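Local coordinates for protein concanavalin B (Canavalia ensiformis, PDB 6CAF) that may act as a carbohydrate-binding protein of jack bean, with the chitinase-like fold of glycosyl hydrolase family 18, at residues Phe57-Asp62 with Phe105-Gly110; Ile151-Gln156 with Phe182-Ala187. All coordinates share one frame; numbering follows the deposited sequence.

How the contacts relate
Both contacts are buried and join parallel neighbours of one TIM barrel, each within a beta-alpha-beta unit. Contact 1 pairs the second and third strands, contact 2 the fourth and fifth; the third and fourth adjoin, so the four strands run on as one sheet, with about 8 Å between the contact centres. Backbone bonds Leu108 N to His152 O and Gly110 N to Asp154 O, each 2.8 Å, stitch them together. Their chemistry differs: on the barrel-lining face contact 1 is aromatic and apolar apart from Ser59, and two glycines sit near its strand end; contact 2 carries a histidine-serine pair there, followed by an aspartate and a glutamine at and beyond the strand end.

Contact 1: residues Phe57-Asp62 with Phe105-Gly110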
ATOM      1  N   PHE A  57      -3.456   0.654  -4.873  1.00 10.06           N
ATOM      2  CA  PHE A  57      -2.651   1.805  -4.478  1.00 10.54           C
ATOM      3  C   PHE A  57      -2.201   2.552  -5.732  1.00 10.45           C
ATOM      4  O   PHE A  57      -1.407   2.015  -6.521  1.00 12.27           O
ATOM      5  CB  PHE A  57      -1.372   1.384  -3.748  1.00 11.03           C
ATOM      6  CG  PHE A  57      -1.565   0.538  -2.530  1.00 10.30           C
ATOM      7  CD1 PHE A  57      -2.259   0.997  -1.429  1.00 11.38           C
ATOM      8  CD2 PHE A  57      -0.979  -0.708  -2.463  1.00 11.52           C
ATOM      9  CE1 PHE A  57      -2.353   0.221  -0.298  1.00 13.37           C
ATOM     10  CE2 PHE A  57      -1.057  -1.466  -1.322  1.00 13.40           C
ATOM     11  CZ  PHE A  57      -1.767  -1.020  -0.238  1.00 12.73           C
ATOM     12  N   ILE A  58      -2.691   3.776  -5.944  1.00 10.50           N
ATOM     13  CA  ILE A  58      -2.185   4.628  -7.019  1.00 10.72           C
ATOM     14  C   ILE A  58      -0.833   5.172  -6.572  1.00 10.81           C
ATOM     15  O   ILE A  58      -0.740   5.861  -5.535  1.00 12.04           O
ATOM     16  CB  ILE A  58      -3.153   5.769  -7.360  1.00 11.86           C
ATOM     17  CG1 ILE A  58      -4.472   5.181  -7.893  1.00 14.17           C
ATOM     18  CG2 ILE A  58      -2.524   6.709  -8.345  1.00 13.30           C
ATOM     19  CD1 ILE A  58      -5.533   6.196  -8.196  1.00 16.55           C
ATOM     20  N   SER A  59       0.203   4.823  -7.336  1.00 10.39           N
ATOM     21  CA  SER A  59       1.575   4.887  -6.857  1.00 12.22           C
ATOM     22  C   SER A  59       2.466   5.658  -7.822  1.00 11.62           C
ATOM     23  O   SER A  59       2.616   5.217  -8.960  1.00 13.47           O
ATOM     24  CB  SER A  59       2.080   3.457  -6.714  1.00 14.56           C
ATOM     25  OG  SER A  59       1.231   2.711  -5.829  1.00 15.74           O
ATOM     26  N   PHE A  60       3.066   6.783  -7.450  1.00 11.18           N
ATOM     27  CA  PHE A  60       3.170   7.357  -6.124  1.00 10.98           C
ATOM     28  C   PHE A  60       3.137   8.878  -6.198  1.00 11.23           C
ATOM     29  O   PHE A  60       3.607   9.458  -7.171  1.00 12.63           O
ATOM     30  CB  PHE A  60       4.526   7.024  -5.487  1.00 12.18           C
ATOM     31  CG  PHE A  60       4.740   5.554  -5.214  1.00 11.49           C
ATOM     32  CD1 PHE A  60       4.276   4.980  -4.051  1.00 12.12           C
ATOM     33  CD2 PHE A  60       5.380   4.757  -6.131  1.00 12.50           C
ATOM     34  CE1 PHE A  60       4.466   3.651  -3.789  1.00 12.71           C
ATOM     35  CE2 PHE A  60       5.590   3.421  -5.872  1.00 13.55           C
ATOM     36  CZ  PHE A  60       5.119   2.868  -4.709  1.00 12.96           C
ATOM     37  N   LEU A  61       2.658   9.502  -5.120  1.00 11.25           N
ATOM     38  CA  LEU A  61       2.937  10.923  -4.858  1.00 10.75           C
ATOM     39  C   LEU A  61       4.307  10.943  -4.183  1.00 11.77           C
ATOM     40  O   LEU A  61       4.441  10.558  -3.024  1.00 11.79           O
ATOM     41  CB  LEU A  61       1.868  11.531  -3.975  1.00 11.45           C
ATOM     42  CG  LEU A  61       1.935  13.048  -3.886  1.00 12.45           C
ATOM     43  CD1 LEU A  61       1.305  13.689  -5.108  1.00 13.53           C
ATOM     44  CD2 LEU A  61       1.280  13.537  -2.618  1.00 13.94           C
ATOM     45  N   ASP A  62       5.346  11.284  -4.953  1.00 13.35           N
ATOM     46  CA  ASP A  62       6.712  11.094  -4.519  1.00 14.06           C
ATOM     47  C   ASP A  62       7.583  12.328  -4.510  1.00 14.04           C
ATOM     48  O   ASP A  62       8.786  12.195  -4.295  1.00 16.31           O
ATOM     49  CB  ASP A  62       7.393  10.009  -5.328  1.00 18.13           C
ATOM     50  CG  ASP A  62       7.577  10.379  -6.750  1.00 21.64           C
ATOM     51  OD1 ASP A  62       7.120  11.437  -7.224  1.00 23.85           O
ATOM     52  OD2 ASP A  62       8.208   9.575  -7.457  1.00 38.16           O
ATOM     53  N   PHE A 105      -6.556   3.810  -3.060  1.00 10.87           N
ATOM     54  CA  PHE A 105      -5.753   4.624  -2.172  1.00 10.65           C
ATOM     55  C   PHE A 105      -4.765   5.441  -2.999  1.00 10.93           C
ATOM     56  O   PHE A 105      -4.379   5.018  -4.092  1.00 12.84           O
ATOM     57  CB  PHE A 105      -4.915   3.739  -1.248  1.00 11.66           C
ATOM     58  CG  PHE A 105      -5.614   3.107  -0.078  1.00 11.77           C
ATOM     59  CD1 PHE A 105      -6.760   2.422  -0.166  1.00 15.81           C
ATOM     60  CD2 PHE A 105      -5.028   3.178   1.155  1.00 15.09           C
ATOM     61  CE1 PHE A 105      -7.321   1.803   0.929  1.00 16.18           C
ATOM     62  CE2 PHE A 105      -5.579   2.568   2.257  1.00 17.60           C
ATOM     63  CZ  PHE A 105      -6.721   1.834   2.130  1.00 14.38           C
ATOM     64  N   LEU A 106      -4.320   6.577  -2.446  1.00 10.28           N
ATOM     65  CA  LEU A 106      -3.119   7.228  -2.936  1.00 10.43           C
ATOM     66  C   LEU A 106      -1.931   6.800  -2.099  1.00  9.74           C
ATOM     67  O   LEU A 106      -1.972   6.920  -0.874  1.00 11.20           O
ATOM     68  CB  LEU A 106      -3.251   8.758  -2.879  1.00 10.62           C
ATOM     69  CG  LEU A 106      -2.053   9.522  -3.408  1.00 11.34           C
ATOM     70  CD1 LEU A 106      -1.849   9.332  -4.892  1.00 12.89           C
ATOM     71  CD2 LEU A 106      -2.188  10.991  -3.054  1.00 13.19           C
ATOM     72  N   ALA A 107      -0.892   6.303  -2.757  1.00  9.94           N
ATOM     73  CA  ALA A 107       0.338   5.941  -2.056  1.00 10.13           C
ATOM     74  C   ALA A 107       1.343   7.086  -2.096  1.00 10.54           C
ATOM     75  O   ALA A 107       1.683   7.613  -3.165  1.00 12.12           O
ATOM     76  CB  ALA A 107       0.951   4.700  -2.661  1.00 11.34           C
ATOM     77  N   LEU A 108       1.826   7.448  -0.909  1.00  9.65           N
ATOM     78  CA  LEU A 108       2.903   8.384  -0.748  1.00 10.29           C
ATOM     79  C   LEU A 108       4.222   7.659  -0.757  1.00 10.25           C
ATOM     80  O   LEU A 108       4.353   6.597  -0.146  1.00 11.86           O
ATOM     81  CB  LEU A 108       2.787   9.090   0.619  1.00 11.34           C
ATOM     82  CG  LEU A 108       1.435   9.665   1.006  1.00 11.74           C
ATOM     83  CD1 LEU A 108       1.510  10.307   2.372  1.00 12.84           C
ATOM     84  CD2 LEU A 108       0.975  10.668  -0.028  1.00 13.83           C
ATOM     85  N   GLY A 109       5.221   8.281  -1.384  1.00 10.97           N
ATOM     86  CA  GLY A 109       6.595   7.825  -1.228  1.00 12.02           C
ATOM     87  C   GLY A 109       7.018   6.906  -2.357  1.00 11.79           C
ATOM     88  O   GLY A 109       7.022   7.302  -3.517  1.00 13.89           O
ATOM     89  N   GLY A 110       7.368   5.671  -2.003  1.00 11.91           N
ATOM     90  CA  GLY A 110       7.834   4.686  -2.961  1.00 13.46           C
ATOM     91  C   GLY A 110       9.340   4.666  -3.109  1.00 14.01           C
ATOM     92  O   GLY A 110      10.076   5.292  -2.347  1.00 14.92           O
TER
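Phe57 and Phe105 stand side by side on the second and third parallel strands of the TIM barrel and meet as a T-shaped pair. The planes are at 89° and the centroids 5.8 Å apart, with the edge of Phe57 directed at the face of Phe105. Phe57 CD1 also lies 3.8 Å from Phe105 CB, which sits near the plane of the Phe57 ring. These rings line the barrel interior. Ile58, Leu61, Leu106 and Leu108 point to the opposite face of the sheet, where Leu61 and Leu106 pack on helix 120-135 and Leu61 CD2 comes within 3.9 Å of Leu108 CD2.

The register shows one extra residue in the first strand, since Ile58 pairs with Leu106 and Leu61 already with Leu108. Ala107 spans this irregularity, its N giving a nearly straight bond to Ile58 O and its O accepting one from Leu61 N. A cis peptide joins Ser59 to Phe60, a feature also found at this strand in hevamine and related family members. Ser59 OG, anti to its carbonyl carbon (chi1 -57°), reaches back to Phe57 O at 2.8 Å, approaching from above the carbonyl plane.

Ser59 CB and Gly110 CA cover opposite faces of the Phe60 ring, Ser59 CB lying 3.4 Å above its plane. A CB on Gly110 would fall 2.6 Å from Phe60 CD2, a collision. Ala107 CB approaches obliquely, 3.6 Å from Phe60 CD1, while Gly110 CA makes a CH-pi contact 3.6 Å from the ring centroid, only 9° off its normal.

Contact 2: residues Ile151-Gln156 with Phe182-Ala187; sequences IHFDIQ and FLLSAA
The DxxDxDxE signature of glycosyl hydrolase family 18, which spans the fourth strand of the barrel, brings His152 against Ser185 of the fifth. Judged by sequence, Asp149, His152, Asp154 and Gln156 occupy its four key positions, so a histidine replaces the second aspartate and a glutamine the glutamate that serves as acid in active relatives. His152 CG is anti to the backbone N (chi1 179°), which carries the ring to Ser185. There His152 ND1 and Ser185 OG form a hydrogen bond of 2.8 Å, either being a possible donor, with the hydroxyl near the imidazole plane. The other ring nitrogen, NE2, bonds to Tyr35 OH; two such holds should fix the ring's rotation. Phe57 stacks on the ring and Phe210 meets it at about 90°. An alanine at His152 would probably leave Ser185 OG and Tyr35 OH without these partners and open a gap beside Phe57.

Ala187 CB packs against this polar group, 3.7 Å from both His152 NE2 and Asp154 OD1. Asp154 OD1 also accepts a bond from Gln156 NE2, 3.0 Å long and almost straight at 178°, which arrives from above the carboxylate plane.

On the reverse face, Leu184 CD2 touches Ile151 CB at 4.1 Å, and Phe153 leans on helix 164-178. Regular parallel pairing underlies both faces: Phe153 N donates to Ser185 O (2.7 Å), and Phe153 O accepts from Ala187 N (3.0 Å). The His152-Ser185 pair lines the barrel interior, while Asp154 and Gln156 lie at and beyond the C-terminal end of the fourth strand, where family 18 TIM barrels carry their catalytic acid.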
ATOM      1  N   ILE A 151      -5.076   6.790   2.301  1.00 10.58           N
ATOM      2  CA  ILE A 151      -3.723   7.254   2.050  1.00 10.00           C
ATOM      3  C   ILE A 151      -2.797   6.172   2.585  1.00  9.74           C
ATOM      4  O   ILE A 151      -2.926   5.735   3.746  1.00 10.67           O
ATOM      5  CB  ILE A 151      -3.410   8.591   2.764  1.00 10.29           C
ATOM      6  CG1 ILE A 151      -4.380   9.687   2.325  1.00 11.09           C
ATOM      7  CG2 ILE A 151      -1.962   8.987   2.548  1.00 11.26           C
ATOM      8  CD1 ILE A 151      -4.340  10.101   0.877  1.00 11.91           C
ATOM      9  N   HIS A 152      -1.853   5.754   1.720  1.00  9.58           N
ATOM     10  CA  HIS A 152      -0.914   4.687   2.017  1.00  9.26           C
ATOM     11  C   HIS A 152       0.501   5.251   2.134  1.00  9.26           C
ATOM     12  O   HIS A 152       1.007   5.907   1.230  1.00 10.90           O
ATOM     13  CB  HIS A 152      -0.992   3.666   0.907  1.00  9.94           C
ATOM     14  CG  HIS A 152      -0.075   2.515   1.037  1.00  9.50           C
ATOM     15  ND1 HIS A 152      -0.096   1.669   2.113  1.00 10.86           N
ATOM     16  CD2 HIS A 152       0.808   1.994   0.160  1.00 10.69           C
ATOM     17  CE1 HIS A 152       0.751   0.681   1.900  1.00 10.93           C
ATOM     18  NE2 HIS A 152       1.297   0.853   0.714  1.00 11.19           N
ATOM     19  N   PHE A 153       1.120   5.008   3.292  1.00  9.87           N
ATOM     20  CA  PHE A 153       2.441   5.536   3.613  1.00 10.08           C
ATOM     21  C   PHE A 153       3.511   4.525   3.193  1.00 11.04           C
ATOM     22  O   PHE A 153       3.939   3.683   3.992  1.00 11.75           O
ATOM     23  CB  PHE A 153       2.555   5.792   5.117  1.00 10.70           C
ATOM     24  CG  PHE A 153       1.881   7.028   5.640  1.00 10.48           C
ATOM     25  CD1 PHE A 153       0.551   7.289   5.406  1.00 11.13           C
ATOM     26  CD2 PHE A 153       2.601   7.885   6.461  1.00 11.52           C
ATOM     27  CE1 PHE A 153      -0.038   8.403   5.958  1.00 11.81           C
ATOM     28  CE2 PHE A 153       2.000   8.961   7.049  1.00 12.64           C
ATOM     29  CZ  PHE A 153       0.690   9.237   6.780  1.00 12.17           C
ATOM     30  N   ASP A 154       3.989   4.619   1.956  1.00 11.19           N
ATOM     31  CA  ASP A 154       5.027   3.699   1.475  1.00 11.57           C
ATOM     32  C   ASP A 154       6.385   4.389   1.639  1.00 11.40           C
ATOM     33  O   ASP A 154       7.075   4.751   0.664  1.00 12.72           O
ATOM     34  CB  ASP A 154       4.762   3.248   0.036  1.00 12.08           C
ATOM     35  CG  ASP A 154       5.513   2.012  -0.349  1.00 14.09           C
ATOM     36  OD1 ASP A 154       6.434   1.587   0.371  1.00 14.93           O
ATOM     37  OD2 ASP A 154       5.211   1.474  -1.442  1.00 17.09           O
ATOM     38  N   ILE A 155       6.739   4.613   2.890  1.00 12.02           N
ATOM     39  CA  ILE A 155       7.856   5.470   3.212  1.00 12.42           C
ATOM     40  C   ILE A 155       9.111   4.619   3.302  1.00 13.30           C
ATOM     41  O   ILE A 155       9.493   4.137   4.369  1.00 15.92           O
ATOM     42  CB  ILE A 155       7.582   6.273   4.492  1.00 13.02           C
ATOM     43  CG1 ILE A 155       6.222   7.016   4.416  1.00 12.80           C
ATOM     44  CG2 ILE A 155       8.726   7.220   4.809  1.00 13.63           C
ATOM     45  CD1 ILE A 155       6.037   7.858   3.191  1.00 13.76           C
ATOM     46  N   GLN A 156       9.729   4.396   2.150  1.00 15.71           N
ATOM     47  CA  GLN A 156      10.810   3.461   2.069  1.00 17.81           C
ATOM     48  C   GLN A 156      12.154   4.101   1.808  1.00 18.37           C
ATOM     49  O   GLN A 156      13.192   3.510   2.103  1.00 24.16           O
ATOM     50  CB  GLN A 156      10.503   2.305   1.113  1.00 29.34           C
ATOM     51  CG  GLN A 156       9.884   2.564  -0.175  1.00 23.16           C
ATOM     52  CD  GLN A 156       9.908   1.386  -1.075  1.00 19.70           C
ATOM     53  OE1 GLN A 156      10.926   1.092  -1.672  1.00 20.65           O
ATOM     54  NE2 GLN A 156       8.797   0.679  -1.155  1.00 19.12           N
ATOM     55  N   PHE A 182     -12.183   7.544   5.392  1.00 16.38           N
ATOM     56  CA  PHE A 182     -10.976   7.137   4.702  1.00 14.48           C
ATOM     57  C   PHE A 182     -10.059   6.384   5.643  1.00 13.35           C
ATOM     58  O   PHE A 182     -10.062   6.584   6.858  1.00 15.36           O
ATOM     59  CB  PHE A 182     -10.263   8.299   3.967  1.00 14.43           C
ATOM     60  CG  PHE A 182      -9.691   9.355   4.869  1.00 14.42           C
ATOM     61  CD1 PHE A 182      -8.450   9.202   5.461  1.00 13.92           C
ATOM     62  CD2 PHE A 182     -10.366  10.521   5.081  1.00 14.83           C
ATOM     63  CE1 PHE A 182      -7.940  10.187   6.261  1.00 15.82           C
ATOM     64  CE2 PHE A 182      -9.853  11.505   5.880  1.00 16.48           C
ATOM     65  CZ  PHE A 182      -8.639  11.343   6.465  1.00 16.98           C
ATOM     66  N   LEU A 183      -9.265   5.534   5.025  1.00 11.10           N
ATOM     67  CA  LEU A 183      -8.353   4.656   5.739  1.00 10.93           C
ATOM     68  C   LEU A 183      -6.919   5.168   5.628  1.00 10.49           C
ATOM     69  O   LEU A 183      -6.566   5.938   4.733  1.00 11.77           O
ATOM     70  CB  LEU A 183      -8.426   3.255   5.142  1.00 12.84           C
ATOM     71  CG  LEU A 183      -9.806   2.628   5.250  1.00 15.57           C
ATOM     72  CD1 LEU A 183      -9.934   1.419   4.333  1.00 22.22           C
ATOM     73  CD2 LEU A 183     -10.132   2.245   6.683  1.00 21.96           C
ATOM     74  N   LEU A 184      -6.112   4.724   6.581  1.00 10.57           N
ATOM     75  CA  LEU A 184      -4.713   5.074   6.648  1.00 10.16           C
ATOM     76  C   LEU A 184      -3.909   3.784   6.716  1.00 10.08           C
ATOM     77  O   LEU A 184      -4.192   2.896   7.531  1.00 11.51           O
ATOM     78  CB  LEU A 184      -4.460   5.947   7.865  1.00 11.46           C
ATOM     79  CG  LEU A 184      -5.119   7.311   7.747  1.00 11.41           C
ATOM     80  CD1 LEU A 184      -5.275   7.995   9.077  1.00 14.68           C
ATOM     81  CD2 LEU A 184      -4.381   8.184   6.768  1.00 14.76           C
ATOM     82  N   SER A 185      -2.896   3.652   5.865  1.00 10.06           N
ATOM     83  CA  SER A 185      -2.096   2.421   5.850  1.00 10.29           C
ATOM     84  C   SER A 185      -0.637   2.734   5.672  1.00  9.29           C
ATOM     85  O   SER A 185      -0.274   3.852   5.307  1.00 10.46           O
ATOM     86  CB  SER A 185      -2.591   1.499   4.764  1.00 12.71           C
ATOM     87  OG  SER A 185      -2.472   2.053   3.501  1.00 13.30           O
ATOM     88  N   ALA A 186       0.190   1.730   5.933  1.00 10.43           N
ATOM     89  CA  ALA A 186       1.638   1.864   5.842  1.00 10.82           C
ATOM     90  C   ALA A 186       2.252   0.633   5.224  1.00 10.70           C
ATOM     91  O   ALA A 186       1.685  -0.459   5.324  1.00 11.45           O
ATOM     92  CB  ALA A 186       2.237   2.079   7.196  1.00 14.03           C
ATOM     93  N   ALA A 187       3.438   0.812   4.652  1.00 10.80           N
ATOM     94  CA  ALA A 187       4.230  -0.316   4.113  1.00 10.57           C
ATOM     95  C   ALA A 187       5.653  -0.259   4.666  1.00 10.58           C
ATOM     96  O   ALA A 187       6.588   0.147   3.970  1.00 13.16           O
ATOM     97  CB  ALA A 187       4.248  -0.316   2.599  1.00 11.65           C
TER